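Local coordinates for protein beta-1,4-mannanase (Aplysia kurodai, PDB 3VUP) that probably hydrolyses the beta-1,4-mannosidic linkages of mannan in the digestive fluid of this sea hare, at residues 181-186 with 223-228; 164-169 with 189-194; 307-312 with 335-340. One frame throughout, in Å; residues are numbered along the deposited sequence.

Contact 1: 181-186 with 223-228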
loop_
_atom_site.group_PDB
_atom_site.type_symbol
_atom_site.label_atom_id
_atom_site.label_comp_id
_atom_site.label_asym_id
_atom_site.label_seq_id
_atom_site.Cartn_x
_atom_site.Cartn_y
_atom_site.Cartn_z
ATOM N N THR A 181 6.403 -20.663 9.571
ATOM C CA THR A 181 7.523 -20.996 10.437
ATOM C C THR A 181 8.740 -20.083 10.236
ATOM O O THR A 181 9.435 -19.769 11.200
ATOM C CB THR A 181 7.924 -22.483 10.344
ATOM O OG1 THR A 181 8.361 -22.800 9.016
ATOM C CG2 THR A 181 6.757 -23.371 10.745
ATOM N N ALA A 182 8.970 -19.606 9.012
ATOM C CA ALA A 182 10.100 -18.701 8.785
ATOM C C ALA A 182 9.930 -17.370 9.521
ATOM O O ALA A 182 10.915 -16.678 9.779
ATOM C CB ALA A 182 10.316 -18.457 7.304
ATOM N N LEU A 183 8.687 -17.025 9.856
ATOM C CA LEU A 183 8.365 -15.795 10.576
ATOM C C LEU A 183 8.404 -15.945 12.093
ATOM O O LEU A 183 8.075 -14.998 12.806
ATOM C CB LEU A 183 7.007 -15.249 10.139
ATOM C CG LEU A 183 6.967 -14.767 8.688
ATOM C CD1 LEU A 183 5.546 -14.432 8.297
ATOM C CD2 LEU A 183 7.874 -13.556 8.472
ATOM N N LYS A 184 8.804 -17.108 12.594
ATOM C CA LYS A 184 8.927 -17.288 14.035
ATOM C C LYS A 184 9.845 -16.221 14.616
ATOM O O LYS A 184 10.952 -16.001 14.117
ATOM C CB LYS A 184 9.471 -18.678 14.377
ATOM C CG LYS A 184 9.646 -18.890 15.871
ATOM C CD LYS A 184 10.310 -20.214 16.178
ATOM C CE LYS A 184 10.450 -20.384 17.677
ATOM N NZ LYS A 184 11.273 -21.565 18.016
ATOM N N ASN A 185 9.368 -15.560 15.667
ATOM C CA ASN A 185 10.145 -14.544 16.366
ATOM C C ASN A 185 10.584 -13.383 15.477
ATOM O O ASN A 185 11.578 -12.726 15.755
ATOM C CB ASN A 185 11.314 -15.172 17.122
ATOM C CG ASN A 185 10.841 -15.965 18.320
ATOM O OD1 ASN A 185 9.783 -15.670 18.888
ATOM N ND2 ASN A 185 11.605 -16.976 18.710
ATOM N N SER A 186 9.819 -13.111 14.426
ATOM C CA SER A 186 10.091 -11.966 13.558
ATOM C C SER A 186 9.448 -10.693 14.085
ATOM O O SER A 186 9.833 -9.585 13.704
ATOM C CB SER A 186 9.533 -12.227 12.165
ATOM O OG SER A 186 8.114 -12.334 12.206
ATOM N N GLY A 223 1.298 -3.419 1.103
ATOM C CA GLY A 223 2.469 -2.991 1.850
ATOM C C GLY A 223 2.834 -3.910 3.006
ATOM O O GLY A 223 2.141 -3.937 4.028
ATOM N N VAL A 224 3.909 -4.674 2.851
ATOM C CA VAL A 224 4.329 -5.574 3.922
ATOM C C VAL A 224 5.067 -4.811 5.012
ATOM O O VAL A 224 5.749 -3.819 4.754
ATOM C CB VAL A 224 5.204 -6.750 3.416
ATOM C CG1 VAL A 224 4.441 -7.577 2.386
ATOM C CG2 VAL A 224 6.545 -6.280 2.855
ATOM N N TRP A 225 4.963 -5.292 6.243
ATOM C CA TRP A 225 5.598 -4.606 7.362
ATOM C C TRP A 225 7.116 -4.683 7.326
ATOM O O TRP A 225 7.805 -3.838 7.893
ATOM C CB TRP A 225 5.029 -5.118 8.688
ATOM C CG TRP A 225 5.951 -5.914 9.583
ATOM C CD1 TRP A 225 6.484 -5.487 10.768
ATOM C CD2 TRP A 225 6.403 -7.275 9.415
ATOM N NE1 TRP A 225 7.242 -6.479 11.339
ATOM C CE2 TRP A 225 7.209 -7.584 10.531
ATOM C CE3 TRP A 225 6.230 -8.253 8.424
ATOM C CZ2 TRP A 225 7.837 -8.821 10.685
ATOM C CZ3 TRP A 225 6.860 -9.486 8.583
ATOM C CH2 TRP A 225 7.646 -9.756 9.706
ATOM N N ASN A 226 7.615 -5.711 6.644
ATOM C CA ASN A 226 9.021 -6.074 6.635
ATOM C C ASN A 226 9.126 -7.091 5.496
ATOM O O ASN A 226 8.250 -7.947 5.364
ATOM C CB ASN A 226 9.356 -6.720 7.991
ATOM C CG ASN A 226 10.832 -7.036 8.168
ATOM O OD1 ASN A 226 11.451 -7.671 7.310
ATOM N ND2 ASN A 226 11.401 -6.602 9.297
ATOM N N PRO A 227 10.181 -7.014 4.666
ATOM C CA PRO A 227 10.269 -7.982 3.568
ATOM C C PRO A 227 10.424 -9.445 4.005
ATOM O O PRO A 227 10.366 -10.314 3.142
ATOM C CB PRO A 227 11.513 -7.521 2.795
ATOM C CG PRO A 227 12.306 -6.750 3.790
ATOM C CD PRO A 227 11.291 -6.049 4.640
ATOM N N LYS A 228 10.588 -9.714 5.299
ATOM C CA LYS A 228 10.605 -11.089 5.787
ATOM C C LYS A 228 9.413 -11.935 5.339
ATOM O O LYS A 228 9.551 -13.150 5.262
ATOM C CB LYS A 228 10.745 -11.126 7.309
ATOM C CG LYS A 228 12.146 -10.799 7.788
ATOM C CD LYS A 228 12.232 -10.690 9.295
ATOM C CE LYS A 228 13.650 -10.323 9.723
ATOM N NZ LYS A 228 13.792 -10.301 11.208
HETATM O O HOH W 1 11.911 -8.631 12.377
HETATM O O HOH W 2 8.868 -6.447 13.606
#
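This is a loop-to-loop contact at the C-terminal rim of the TIM barrel, where the long excursion between strand 157-161 and helix 197-214 meets the polypeptide leaving strand 220-224. In 181-186 a 3-10 turn runs into a type II beta turn from Leu183 to Ser186, and two donors, Ser186 N and Ser186 OG, grip the carbonyl of Leu183; the hydroxyl bond, OG to O, is 2.7 Å and follows a lone pair. With chi1 at 64°, OG lies between the backbone N and carbonyl carbon and also pairs with the backbone N of Ala188. Leu183 CD2 reaches across, meets the edge of the Trp225 indole near its plane, 4.0 Å from CH2, and rests 3.9 Å from Lys228 CB. Ser186 OG approaches the same indole corner obliquely, while Asn226 CB lies over the centre of one ring face. Asn226 forms an Asx turn, its OD1 accepting from Lys228 N with an N-H...O angle of 164°. The two segments touch directly through van der Waals contacts alone, and water joins their polar groups: one donates to Ser186 O (2.6 Å) and accepts from Lys228 NZ (2.8 Å), a second accepts from Trp225 NE1 (2.8 Å) and gives that Ser186 O a longer bond.

Contact 2: 164-169 with 189-194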
loop_
_atom_site.group_PDB
_atom_site.type_symbol
_atom_site.label_atom_id
_atom_site.label_comp_id
_atom_site.label_asym_id
_atom_site.label_seq_id
_atom_site.Cartn_x
_atom_site.Cartn_y
_atom_site.Cartn_z
ATOM N N GLU A 164 0.734 -8.551 8.201
ATOM C CA GLU A 164 1.506 -9.290 9.190
ATOM C C GLU A 164 1.247 -8.865 10.628
ATOM O O GLU A 164 1.585 -9.600 11.551
ATOM C CB GLU A 164 2.995 -9.218 8.862
ATOM C CG GLU A 164 3.317 -9.718 7.462
ATOM C CD GLU A 164 3.195 -8.656 6.367
ATOM O OE1 GLU A 164 2.981 -7.459 6.676
ATOM O OE2 GLU A 164 3.335 -9.047 5.183
ATOM N N GLY A 165 0.637 -7.704 10.834
ATOM C CA GLY A 165 0.277 -7.299 12.181
ATOM C C GLY A 165 -0.617 -8.293 12.897
ATOM O O GLY A 165 -0.561 -8.415 14.119
ATOM N N MET A 166 -1.442 -9.007 12.138
ATOM C CA MET A 166 -2.362 -9.968 12.735
ATOM C C MET A 166 -2.248 -11.385 12.178
ATOM O O MET A 166 -3.118 -12.217 12.420
ATOM C CB MET A 166 -3.800 -9.456 12.640
ATOM C CG MET A 166 -4.056 -8.232 13.525
ATOM S SD MET A 166 -5.781 -7.722 13.678
ATOM C CE MET A 166 -6.035 -6.963 12.088
ATOM N N MET A 167 -1.165 -11.683 11.469
ATOM C CA MET A 167 -0.942 -13.051 11.011
ATOM C C MET A 167 -0.343 -13.899 12.127
ATOM O O MET A 167 0.499 -13.420 12.890
ATOM C CB MET A 167 -0.014 -13.081 9.799
ATOM C CG MET A 167 -0.516 -12.317 8.583
ATOM S SD MET A 167 -2.215 -12.653 8.070
ATOM C CE MET A 167 -2.107 -14.379 7.589
ATOM N N ILE A 168 -0.769 -15.155 12.211
ATOM C CA ILE A 168 -0.206 -16.079 13.185
ATOM C C ILE A 168 1.168 -16.535 12.703
ATOM O O ILE A 168 1.278 -17.156 11.646
ATOM C CB ILE A 168 -1.112 -17.307 13.371
ATOM C CG1 ILE A 168 -2.498 -16.872 13.851
ATOM C CG2 ILE A 168 -0.467 -18.286 14.346
ATOM C CD1 ILE A 168 -3.563 -17.945 13.724
ATOM N N PRO A 169 2.229 -16.216 13.460
ATOM C CA PRO A 169 3.581 -16.630 13.080
ATOM C C PRO A 169 3.872 -18.036 13.592
ATOM O O PRO A 169 3.157 -18.541 14.460
ATOM C CB PRO A 169 4.447 -15.621 13.823
ATOM C CG PRO A 169 3.701 -15.419 15.113
ATOM C CD PRO A 169 2.232 -15.474 14.737
ATOM N N GLY A 189 2.549 -10.580 13.920
ATOM C CA GLY A 189 1.490 -10.905 14.854
ATOM C C GLY A 189 1.394 -9.993 16.064
ATOM O O GLY A 189 0.659 -10.288 17.008
ATOM N N TRP A 190 2.093 -8.863 16.026
ATOM C CA TRP A 190 2.174 -7.986 17.191
ATOM C C TRP A 190 0.831 -7.484 17.677
ATOM O O TRP A 190 0.654 -7.265 18.873
ATOM C CB TRP A 190 3.085 -6.789 16.926
ATOM C CG TRP A 190 2.586 -5.849 15.852
ATOM C CD1 TRP A 190 1.760 -4.773 16.025
ATOM C CD2 TRP A 190 2.892 -5.898 14.448
ATOM N NE1 TRP A 190 1.530 -4.153 14.818
ATOM C CE2 TRP A 190 2.211 -4.821 13.835
ATOM C CE3 TRP A 190 3.673 -6.742 13.652
ATOM C CZ2 TRP A 190 2.290 -4.565 12.466
ATOM C CZ3 TRP A 190 3.742 -6.489 12.290
ATOM C CH2 TRP A 190 3.051 -5.412 11.713
ATOM N N ALA A 191 -0.104 -7.286 16.753
ATOM C CA ALA A 191 -1.417 -6.766 17.115
ATOM C C ALA A 191 -2.350 -7.886 17.581
ATOM O O ALA A 191 -3.454 -7.623 18.062
ATOM C CB ALA A 191 -2.022 -5.988 15.944
ATOM N N GLY A 192 -1.888 -9.128 17.448
ATOM C CA GLY A 192 -2.654 -10.296 17.840
ATOM C C GLY A 192 -2.536 -11.386 16.791
ATOM O O GLY A 192 -2.812 -11.157 15.614
ATOM N N ASN A 193 -2.110 -12.572 17.214
ATOM C CA ASN A 193 -1.991 -13.715 16.318
ATOM C C ASN A 193 -3.395 -14.157 15.953
ATOM O O ASN A 193 -4.019 -14.882 16.716
ATOM C CB ASN A 193 -1.274 -14.874 17.018
ATOM C CG ASN A 193 0.180 -14.572 17.341
ATOM O OD1 ASN A 193 0.734 -13.558 16.912
ATOM N ND2 ASN A 193 0.814 -15.469 18.090
ATOM N N LYS A 194 -3.894 -13.733 14.797
ATOM C CA LYS A 194 -5.312 -13.866 14.476
ATOM C C LYS A 194 -5.603 -14.679 13.209
ATOM O O LYS A 194 -6.533 -15.491 13.208
ATOM C CB LYS A 194 -5.918 -12.465 14.354
ATOM C CG LYS A 194 -7.377 -12.314 14.713
ATOM C CD LYS A 194 -7.710 -10.829 14.755
ATOM C CE LYS A 194 -9.112 -10.550 15.245
ATOM N NZ LYS A 194 -9.353 -9.086 15.198
#
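Trp190 lays the face of its indole against the backbone at Gly165: the CA stands 3.3 Å from the centroid of the six-membered ring, 9° off the normal, a CH-pi contact close enough that a CB on Gly165 would crowd the ring. A chi1 of 65° puts CG between the backbone N and carbonyl carbon and swings the indole over this glycine, while NE1 donates to Ala114 O. The Ala191 methyl touches Met166 CG at 3.9 Å. Met166 and the extended Lys194 then run side by side in the same direction, Met166 SD 3.8 Å from Lys194 CD, and Lys194 NZ bonds to Asn116 OD1. The side chains of Pro169 and Asn193 cross at about a right angle, and Ile168 CG1 lies against the Asn193 backbone, 3.5 Å from its C. Main-chain bonds tie the two segments: Gly189 N to Glu164 O at 2.7 Å, almost along the C=O axis, Ala191 N to Gly165 O at 2.9 Å, and Lys194 N to Met166 O at 2.9 Å, this donor well above the carbonyl plane. Gly189, with positive phi, passes so near Met167 O that a CB would clash. A type I beta turn, Gly189 to Gly192, folds back on the chain leaving strand 157-161, within one of the elaborated beta-alpha loops that in TIM-barrel glycoside hydrolases build the rim around the active site.

Contact 3: 307-312 with 335-340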
loop_
_atom_site.group_PDB
_atom_site.type_symbol
_atom_site.label_atom_id
_atom_site.label_comp_id
_atom_site.label_asym_id
_atom_site.label_seq_id
_atom_site.Cartn_x
_atom_site.Cartn_y
_atom_site.Cartn_z
ATOM N N MET A 307 18.488 8.400 3.551
ATOM C CA MET A 307 17.531 7.320 3.327
ATOM C C MET A 307 16.935 7.388 1.922
ATOM O O MET A 307 16.902 6.384 1.217
ATOM C CB MET A 307 16.445 7.319 4.408
ATOM C CG MET A 307 17.006 7.075 5.799
ATOM S SD MET A 307 15.766 7.013 7.094
ATOM C CE MET A 307 15.216 5.319 6.926
ATOM N N PHE A 308 16.468 8.563 1.507
ATOM C CA PHE A 308 15.927 8.702 0.155
ATOM C C PHE A 308 16.974 8.367 -0.905
ATOM O O PHE A 308 16.689 7.667 -1.882
ATOM C CB PHE A 308 15.355 10.098 -0.081
ATOM C CG PHE A 308 13.911 10.240 0.333
ATOM C CD1 PHE A 308 12.882 9.896 -0.537
ATOM C CD2 PHE A 308 13.576 10.708 1.593
ATOM C CE1 PHE A 308 11.556 10.031 -0.161
ATOM C CE2 PHE A 308 12.253 10.844 1.971
ATOM C CZ PHE A 308 11.244 10.504 1.099
ATOM N N ASN A 309 18.203 8.843 -0.710
ATOM C CA ASN A 309 19.290 8.531 -1.641
ATOM C C ASN A 309 19.592 7.041 -1.647
ATOM O O ASN A 309 19.824 6.456 -2.705
ATOM C CB ASN A 309 20.544 9.350 -1.323
ATOM C CG ASN A 309 20.474 10.748 -1.891
ATOM O OD1 ASN A 309 20.896 10.988 -3.010
ATOM N ND2 ASN A 309 19.913 11.674 -1.131
ATOM N N TYR A 310 19.600 6.426 -0.468
ATOM C CA TYR A 310 19.892 5.001 -0.380
ATOM C C TYR A 310 18.902 4.211 -1.232
ATOM O O TYR A 310 19.287 3.350 -2.023
ATOM C CB TYR A 310 19.870 4.501 1.071
ATOM C CG TYR A 310 20.345 3.076 1.153
ATOM C CD1 TYR A 310 19.493 2.025 0.853
ATOM C CD2 TYR A 310 21.666 2.776 1.461
ATOM C CE1 TYR A 310 19.936 0.724 0.864
ATOM C CE2 TYR A 310 22.119 1.467 1.490
ATOM C CZ TYR A 310 21.248 0.445 1.184
ATOM O OH TYR A 310 21.710 -0.848 1.209
ATOM N N VAL A 311 17.617 4.492 -1.065
ATOM C CA VAL A 311 16.609 3.754 -1.806
ATOM C C VAL A 311 16.823 3.935 -3.310
ATOM O O VAL A 311 16.838 2.965 -4.072
ATOM C CB VAL A 311 15.179 4.178 -1.403
ATOM C CG1 VAL A 311 14.163 3.456 -2.244
ATOM C CG2 VAL A 311 14.927 3.904 0.072
ATOM N N TYR A 312 17.034 5.180 -3.722
ATOM C CA TYR A 312 17.217 5.487 -5.132
ATOM C C TYR A 312 18.428 4.756 -5.722
ATOM O O TYR A 312 18.386 4.287 -6.861
ATOM C CB TYR A 312 17.366 7.006 -5.328
ATOM C CG TYR A 312 17.268 7.398 -6.785
ATOM C CD1 TYR A 312 16.044 7.752 -7.351
ATOM C CD2 TYR A 312 18.390 7.375 -7.607
ATOM C CE1 TYR A 312 15.946 8.075 -8.692
ATOM C CE2 TYR A 312 18.295 7.697 -8.940
ATOM C CZ TYR A 312 17.074 8.041 -9.480
ATOM O OH TYR A 312 16.983 8.350 -10.821
ATOM N N ILE A 335 13.073 14.304 -0.161
ATOM C CA ILE A 335 12.345 14.340 -1.420
ATOM C C ILE A 335 12.961 15.376 -2.371
ATOM O O ILE A 335 13.209 15.086 -3.543
ATOM C CB ILE A 335 10.859 14.634 -1.149
ATOM C CG1 ILE A 335 10.230 13.455 -0.399
ATOM C CG2 ILE A 335 10.110 14.942 -2.434
ATOM C CD1 ILE A 335 8.914 13.782 0.257
ATOM N N THR A 336 13.241 16.570 -1.861
ATOM C CA THR A 336 13.851 17.614 -2.676
ATOM C C THR A 336 15.239 17.214 -3.155
ATOM O O THR A 336 15.611 17.473 -4.297
ATOM C CB THR A 336 13.909 18.943 -1.902
ATOM O OG1 THR A 336 12.576 19.412 -1.662
ATOM C CG2 THR A 336 14.671 19.990 -2.685
ATOM N N ASN A 337 16.009 16.559 -2.294
ATOM C CA ASN A 337 17.387 16.255 -2.641
ATOM C C ASN A 337 17.510 15.322 -3.839
ATOM O O ASN A 337 18.432 15.461 -4.644
ATOM C CB ASN A 337 18.137 15.681 -1.447
ATOM C CG ASN A 337 19.598 15.489 -1.738
ATOM O OD1 ASN A 337 20.047 14.385 -2.030
ATOM N ND2 ASN A 337 20.350 16.578 -1.699
ATOM N N ILE A 338 16.580 14.382 -3.966
ATOM C CA ILE A 338 16.680 13.392 -5.035
ATOM C C ILE A 338 15.892 13.752 -6.288
ATOM O O ILE A 338 15.940 13.014 -7.258
ATOM C CB ILE A 338 16.285 11.953 -4.577
ATOM C CG1 ILE A 338 14.793 11.855 -4.248
ATOM C CG2 ILE A 338 17.152 11.483 -3.412
ATOM C CD1 ILE A 338 14.287 10.416 -4.195
ATOM N N LYS A 339 15.194 14.890 -6.286
ATOM C CA LYS A 339 14.179 15.141 -7.311
ATOM C C LYS A 339 14.726 15.218 -8.732
ATOM O O LYS A 339 13.992 14.977 -9.689
ATOM C CB LYS A 339 13.340 16.379 -6.989
ATOM C CG LYS A 339 14.018 17.701 -7.258
ATOM C CD LYS A 339 13.086 18.825 -6.847
ATOM C CE LYS A 339 13.685 20.178 -7.145
ATOM N NZ LYS A 339 12.820 21.297 -6.682
ATOM N N ASP A 340 16.010 15.551 -8.860
ATOM C CA ASP A 340 16.634 15.729 -10.161
ATOM C C ASP A 340 17.481 14.528 -10.594
ATOM O O ASP A 340 18.164 14.602 -11.616
ATOM C CB ASP A 340 17.476 17.015 -10.181
ATOM C CG ASP A 340 18.582 17.020 -9.127
ATOM O OD1 ASP A 340 18.604 16.107 -8.264
ATOM O OD2 ASP A 340 19.428 17.941 -9.157
#
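From its CB, which lies 4.0 Å from Ile338 CG2, the Phe308 side chain extends from helix 304-313 into the groove beside helix 324-338. Its CD1 meets Ile338 CD1 at 4.0 Å, the two side chains crossing at about a right angle. Farther out, Ile335 runs alongside in the same direction, so that Ile335 CG1 lies 3.7 Å from Phe308 CE1 and 3.5 Å from CZ at the tip. One face of the ring is turned to the Ile335 backbone N, which sits over its centre. Phe294 packs edge-to-face with the ring, and Ala319 and Ser321 of strand 318-322 also touch Phe308, which thus lies between two consecutive outer helices and the barrel wall. Toward the more exposed side, Asn309 ND2 donates to Asn337 OD1 at 2.9 Å in a nearly straight bond of 168°; the amide planes are 60° apart, and the donor stands above the Asn337 carbonyl plane. Asn309 ND2 also bonds to Thr305 O, one turn back, and Ile338 CG2 slides past this amide, 3.6 Å from ND2. Apolar carbon thus packs on the barrel side, while two bonds fix the Asn309 amide, making the one polar tie between the helices directional.

All three contacts belong to one eight-stranded TIM barrel. Contacts 1 and 2 share the long loop between strand 157-161 and helix 197-214, with alternating segments and centres 10 Å apart. They touch: Glu164 OE1 accepts from Trp225 N, and the indoles of Trp190 and Trp225 meet at about 40°, so the loops after strands 157-161 and 220-224 pack together on the same rim. Both shape the loop-bearing end of the barrel, where the active site lies in this fold. Contact 3, later in sequence, is outer-wall packing of the last two helices, where the barrel closes onto strand 18-22; its centre is 27 Å from contact 1 (nearest atoms about 11 Å) and 33 Å from contact 2 (about 17 Å).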